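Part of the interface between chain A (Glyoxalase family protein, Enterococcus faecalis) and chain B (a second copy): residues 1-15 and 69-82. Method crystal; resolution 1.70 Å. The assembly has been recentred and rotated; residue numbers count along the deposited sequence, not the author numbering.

Chain A (1-15) MFFKEIHHVAINASN
Chain B, residues 69-82: PEALGLRHLAFKVE

The chain A strand that runs to Ala A13 lies against strand 73-80 of chain B in antiparallel fashion, their directions 159° apart and their axes approaching to 3.9 Å, so that a sheet continues from one copy into the other; 1166 Å² is buried between the stretches.

Chain A opens with a type I turn from Met A1 (selenomethionine) to Lys A4. Water 1 bridges the chains, 2.8 Å from Phe A2 O, 3.1 Å from Glu A5 N and 2.7 Å from Lys B80 O. Phe A3 (chi1 m, -56°) sends its ring edge toward the face of Phe B79 (chi1 m), with centroids 5.4 Å apart and planes at 83°, an arrangement that sets the slightly positive ring hydrogens against the pi cloud.

Glu A5 has phi/psi -125/123, and its O accepts from Lys B80 N at 3.0 Å. Ile A6 is a non-hydrogen-bonded antiparallel pair with Phe B79, CA to CA 4.5 Å, and their side chains diverge; Ile A6 CG2 (chi1 m, chi2 t) instead reaches Leu B77 CD1 at 3.9 Å. At His A7 the backbone kinks (-78/-47) into a beta bulge that shifts the register by one: Ala B78 O receives both His A7 N at 2.8 Å and, weakly, His A8 N at 3.4 Å. The His A7 side chain (chi1 t) points toward chain B, its CB 3.9 Å from Lys B80 CB.

Beyond the bulge, His A8 pairs with Ala B78, and Ala B78 N donates to His A8 O at 2.9 Å. His A8 adopts chi1 p, 61°, chi2 89°, which lays its ring over the small Ala B78 methyl: CB sits 3.4 Å from the ring centroid, a CH-pi contact.

Val A9 (chi1 t), opposite Leu B77 (chi1 t, chi2 p), turns to the other face with Ile A11 (chi1 m, chi2 t). There Val A9 CG2 meets Leu B77 CD1 at 3.7 Å, while Leu B74 CD2 (chi1 m, chi2 t) lies 3.3 Å from Val A9 CG1 and 3.7 Å from Ile A11 CG1, branched chains forming an apolar layer. Between them, Ala A10 N donates to His B76 O (3.0 Å) and Ala A10 O accepts from Arg B75 N (2.8 Å). The register moves again here: Arg B75 (-103/-55) is passed over, and Ile A11 pairs with Leu B74, CA to CA 4.4 Å.

Asn A12 pairs with Gly B73 through two bonds, Asn A12 N to Gly B73 O at 2.8 Å and Gly B73 N to Asn A12 O at 3.0 Å. Gly B73 adopts 119/-157, where a CB would jam against the preceding carbonyl. The Asn A12 amide (chi1 m, chi2 -22°) uses both its polarities: ND2 donates to Ala B71 O at 3.0 Å and Glu B70 OE1 at 3.2 Å, and OD1 accepts at 2.9 Å from NH1 of Arg B75, extended with chi1 to chi3 t and chi4 121°. Finally, Leu B72 CD2 packs 3.4 Å from Ser A14 N.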

# COMPACT_ATOMS: atom_id res chain seq x y z
N MSE A 1 -10.11 10.76 -14.27
CA MSE A 1 -10.23 10.59 -12.79
C MSE A 1 -10.59 9.15 -12.34
O MSE A 1 -11.07 8.94 -11.22
CB MSE A 1 -11.21 11.62 -12.22
CG MSE A 1 -10.68 13.06 -12.31
SE MSE A 1 -9.23 13.46 -11.03
CE MSE A 1 -10.26 14.43 -9.67
N PHE A 2 -10.32 8.17 -13.19
CA PHE A 2 -10.59 6.77 -12.84
C PHE A 2 -9.85 6.23 -11.61
O PHE A 2 -10.32 5.29 -10.95
CB PHE A 2 -10.26 5.86 -14.01
CG PHE A 2 -11.26 5.91 -15.12
CD1 PHE A 2 -12.57 6.29 -14.87
CD2 PHE A 2 -10.90 5.54 -16.41
CE1 PHE A 2 -13.51 6.33 -15.89
CE2 PHE A 2 -11.83 5.55 -17.45
CZ PHE A 2 -13.14 5.95 -17.19
N PHE A 3 -8.69 6.80 -11.32
CA PHE A 3 -7.79 6.20 -10.32
C PHE A 3 -7.56 7.11 -9.14
O PHE A 3 -6.56 6.97 -8.43
CB PHE A 3 -6.47 5.80 -10.99
CG PHE A 3 -6.66 4.89 -12.15
CD1 PHE A 3 -6.86 3.53 -11.95
CD2 PHE A 3 -6.69 5.39 -13.45
CE1 PHE A 3 -7.05 2.69 -13.01
CE2 PHE A 3 -6.89 4.54 -14.52
CZ PHE A 3 -7.09 3.19 -14.30
N LYS A 4 -8.51 8.01 -8.91
CA LYS A 4 -8.37 9.04 -7.89
C LYS A 4 -8.62 8.56 -6.46
O LYS A 4 -8.19 9.24 -5.52
CB LYS A 4 -9.28 10.24 -8.20
CG LYS A 4 -10.78 9.98 -8.00
CD LYS A 4 -11.61 11.25 -8.12
CE LYS A 4 -13.10 10.93 -8.29
NZ LYS A 4 -13.45 10.64 -9.71
N GLU A 5 -9.33 7.43 -6.30
CA GLU A 5 -9.85 6.99 -5.00
C GLU A 5 -9.39 5.57 -4.64
O GLU A 5 -9.64 4.63 -5.40
CB GLU A 5 -11.39 7.08 -4.97
CG GLU A 5 -12.01 6.75 -3.62
CD GLU A 5 -13.55 6.77 -3.63
OE1 GLU A 5 -14.16 7.23 -4.63
OE2 GLU A 5 -14.14 6.32 -2.62
N ILE A 6 -8.74 5.43 -3.49
CA ILE A 6 -8.35 4.12 -2.97
C ILE A 6 -9.54 3.41 -2.32
O ILE A 6 -10.21 3.97 -1.43
CB ILE A 6 -7.19 4.25 -1.97
CG1 ILE A 6 -5.97 4.87 -2.67
CG2 ILE A 6 -6.84 2.87 -1.36
CD1 ILE A 6 -4.79 5.11 -1.71
N HIS A 7 -9.81 2.18 -2.76
CA HIS A 7 -10.82 1.33 -2.13
C HIS A 7 -10.23 0.72 -0.87
O HIS A 7 -10.83 0.77 0.20
CB HIS A 7 -11.30 0.23 -3.12
CG HIS A 7 -12.38 -0.66 -2.58
ND1 HIS A 7 -12.12 -1.76 -1.79
CD2 HIS A 7 -13.73 -0.62 -2.73
CE1 HIS A 7 -13.25 -2.36 -1.47
NE2 HIS A 7 -14.25 -1.69 -2.02
N HIS A 8 -9.02 0.19 -0.98
CA HIS A 8 -8.33 -0.37 0.18
C HIS A 8 -6.87 -0.61 -0.15
O HIS A 8 -6.45 -0.58 -1.33
CB HIS A 8 -8.98 -1.69 0.65
CG HIS A 8 -8.98 -2.80 -0.37
ND1 HIS A 8 -7.95 -3.70 -0.49
CD2 HIS A 8 -9.92 -3.17 -1.27
CE1 HIS A 8 -8.23 -4.57 -1.45
NE2 HIS A 8 -9.43 -4.27 -1.94
N VAL A 9 -6.10 -0.90 0.89
CA VAL A 9 -4.74 -1.37 0.76
C VAL A 9 -4.75 -2.76 1.40
O VAL A 9 -5.41 -2.95 2.42
CB VAL A 9 -3.79 -0.43 1.51
CG1 VAL A 9 -2.42 -1.00 1.63
CG2 VAL A 9 -3.71 0.92 0.78
N ALA A 10 -4.10 -3.74 0.77
CA ALA A 10 -4.04 -5.13 1.32
C ALA A 10 -2.67 -5.44 1.90
O ALA A 10 -1.63 -5.03 1.36
CB ALA A 10 -4.35 -6.14 0.22
N ILE A 11 -2.67 -6.20 3.00
CA ILE A 11 -1.44 -6.53 3.75
C ILE A 11 -1.46 -8.03 4.01
O ILE A 11 -2.52 -8.58 4.27
CB ILE A 11 -1.42 -5.77 5.12
CG1 ILE A 11 -1.18 -4.27 4.87
CG2 ILE A 11 -0.36 -6.35 6.10
CD1 ILE A 11 -1.62 -3.41 6.10
N ASN A 12 -0.29 -8.65 3.94
CA ASN A 12 -0.10 -10.07 4.31
C ASN A 12 0.53 -10.10 5.70
O ASN A 12 1.56 -9.45 5.91
CB ASN A 12 0.85 -10.80 3.33
CG ASN A 12 0.25 -10.95 1.93
OD1 ASN A 12 -0.96 -10.90 1.77
ND2 ASN A 12 1.12 -11.14 0.91
N ALA A 13 -0.10 -10.82 6.63
CA ALA A 13 0.34 -10.92 8.02
C ALA A 13 0.47 -12.38 8.41
O ALA A 13 -0.19 -13.26 7.80
CB ALA A 13 -0.67 -10.22 8.96
N SER A 14 1.26 -12.64 9.46
CA SER A 14 1.55 -14.06 9.81
C SER A 14 0.65 -14.65 10.90
O SER A 14 0.43 -15.86 10.93
CB SER A 14 3.00 -14.22 10.27
OG SER A 14 3.19 -13.49 11.47
N ASN A 15 0.17 -13.81 11.80
CA ASN A 15 -0.46 -14.32 13.01
C ASN A 15 -1.74 -13.58 13.36
O ASN A 15 -1.75 -12.35 13.42
CB ASN A 15 0.56 -14.21 14.16
CG ASN A 15 0.01 -14.72 15.50
OD1 ASN A 15 -0.66 -14.00 16.26
ND2 ASN A 15 0.31 -15.98 15.79
N PRO B 69 5.20 -18.50 -2.75
CA PRO B 69 4.21 -17.64 -2.10
C PRO B 69 4.59 -16.15 -2.06
O PRO B 69 5.77 -15.79 -2.13
CB PRO B 69 4.21 -18.19 -0.67
CG PRO B 69 5.67 -18.54 -0.43
CD PRO B 69 6.14 -19.11 -1.77
N GLU B 70 3.59 -15.30 -1.93
CA GLU B 70 3.85 -13.89 -1.62
C GLU B 70 4.48 -13.76 -0.22
O GLU B 70 4.35 -14.65 0.63
CB GLU B 70 2.59 -13.07 -1.69
CG GLU B 70 2.10 -12.80 -3.12
CD GLU B 70 0.85 -11.97 -3.12
OE1 GLU B 70 0.23 -11.88 -2.03
OE2 GLU B 70 0.47 -11.41 -4.18
N ALA B 71 5.16 -12.65 -0.00
CA ALA B 71 5.80 -12.44 1.27
C ALA B 71 4.91 -11.57 2.17
O ALA B 71 3.96 -10.89 1.72
CB ALA B 71 7.16 -11.76 1.06
N LEU B 72 5.22 -11.62 3.44
CA LEU B 72 4.66 -10.67 4.40
C LEU B 72 4.87 -9.24 3.94
O LEU B 72 5.88 -8.92 3.28
CB LEU B 72 5.33 -10.91 5.76
CG LEU B 72 4.95 -12.26 6.37
CD1 LEU B 72 5.89 -12.58 7.53
CD2 LEU B 72 3.47 -12.26 6.84
N GLY B 73 3.91 -8.38 4.30
CA GLY B 73 4.01 -6.95 4.03
C GLY B 73 2.88 -6.49 3.14
O GLY B 73 1.82 -7.10 3.09
N LEU B 74 3.08 -5.38 2.44
CA LEU B 74 2.01 -4.86 1.57
C LEU B 74 1.83 -5.74 0.34
O LEU B 74 2.80 -6.12 -0.31
CB LEU B 74 2.34 -3.44 1.20
CG LEU B 74 2.07 -2.43 2.33
CD1 LEU B 74 2.86 -1.13 2.10
CD2 LEU B 74 0.56 -2.15 2.42
N ARG B 75 0.58 -6.07 0.04
CA ARG B 75 0.23 -7.04 -1.00
C ARG B 75 -0.27 -6.38 -2.29
O ARG B 75 0.21 -6.67 -3.39
CB ARG B 75 -0.89 -7.96 -0.45
CG ARG B 75 -1.41 -8.99 -1.43
CD ARG B 75 -2.55 -9.72 -0.71
NE ARG B 75 -3.20 -10.76 -1.48
CZ ARG B 75 -3.26 -12.05 -1.11
NH1 ARG B 75 -2.66 -12.52 -0.00
NH2 ARG B 75 -3.91 -12.90 -1.90
N HIS B 76 -1.28 -5.54 -2.16
CA HIS B 76 -1.84 -4.85 -3.35
C HIS B 76 -2.48 -3.54 -2.98
O HIS B 76 -2.70 -3.26 -1.80
CB HIS B 76 -2.75 -5.76 -4.19
CG HIS B 76 -4.06 -6.15 -3.53
ND1 HIS B 76 -5.04 -5.25 -3.21
CD2 HIS B 76 -4.55 -7.37 -3.20
CE1 HIS B 76 -6.08 -5.89 -2.69
NE2 HIS B 76 -5.79 -7.17 -2.65
N LEU B 77 -2.79 -2.74 -4.01
CA LEU B 77 -3.49 -1.48 -3.81
C LEU B 77 -4.74 -1.57 -4.66
O LEU B 77 -4.67 -2.05 -5.77
CB LEU B 77 -2.63 -0.34 -4.35
CG LEU B 77 -3.15 1.08 -4.30
CD1 LEU B 77 -3.51 1.48 -2.87
CD2 LEU B 77 -2.02 2.00 -4.86
N ALA B 78 -5.88 -1.17 -4.09
CA ALA B 78 -7.16 -1.30 -4.81
C ALA B 78 -7.76 0.06 -5.05
O ALA B 78 -7.80 0.88 -4.12
CB ALA B 78 -8.11 -2.14 -3.98
N PHE B 79 -8.29 0.26 -6.26
CA PHE B 79 -8.97 1.50 -6.62
C PHE B 79 -10.49 1.29 -6.65
O PHE B 79 -10.97 0.29 -7.17
CB PHE B 79 -8.49 1.95 -8.02
CG PHE B 79 -7.03 2.29 -8.08
CD1 PHE B 79 -6.58 3.53 -7.66
CD2 PHE B 79 -6.10 1.38 -8.59
CE1 PHE B 79 -5.21 3.86 -7.71
CE2 PHE B 79 -4.75 1.71 -8.66
CZ PHE B 79 -4.31 2.96 -8.22
N LYS B 80 -11.25 2.23 -6.08
CA LYS B 80 -12.70 2.18 -6.18
C LYS B 80 -13.10 2.78 -7.53
O LYS B 80 -12.62 3.87 -7.90
CB LYS B 80 -13.39 2.97 -5.05
CG LYS B 80 -14.91 2.62 -4.96
CD LYS B 80 -15.63 3.33 -3.84
CE LYS B 80 -17.13 3.12 -3.99
NZ LYS B 80 -17.50 3.14 -5.45
N VAL B 81 -13.94 2.05 -8.26
CA VAL B 81 -14.47 2.54 -9.54
C VAL B 81 -15.99 2.55 -9.53
O VAL B 81 -16.64 1.79 -8.79
CB VAL B 81 -13.92 1.73 -10.78
CG1 VAL B 81 -12.36 1.81 -10.85
CG2 VAL B 81 -14.35 0.29 -10.71
N GLU B 82 -16.56 3.42 -10.37
CA GLU B 82 -18.00 3.52 -10.46
C GLU B 82 -18.56 2.45 -11.39
O GLU B 82 -19.51 1.76 -11.04
CB GLU B 82 -18.39 4.92 -10.96
CG GLU B 82 -17.77 6.05 -10.13
CD GLU B 82 -18.21 7.47 -10.55
OE1 GLU B 82 -19.05 7.64 -11.49
OE2 GLU B 82 -17.70 8.42 -9.90
O HOH W 1 -10.36 5.24 -8.17
O HOH W 2 -14.81 6.36 -7.75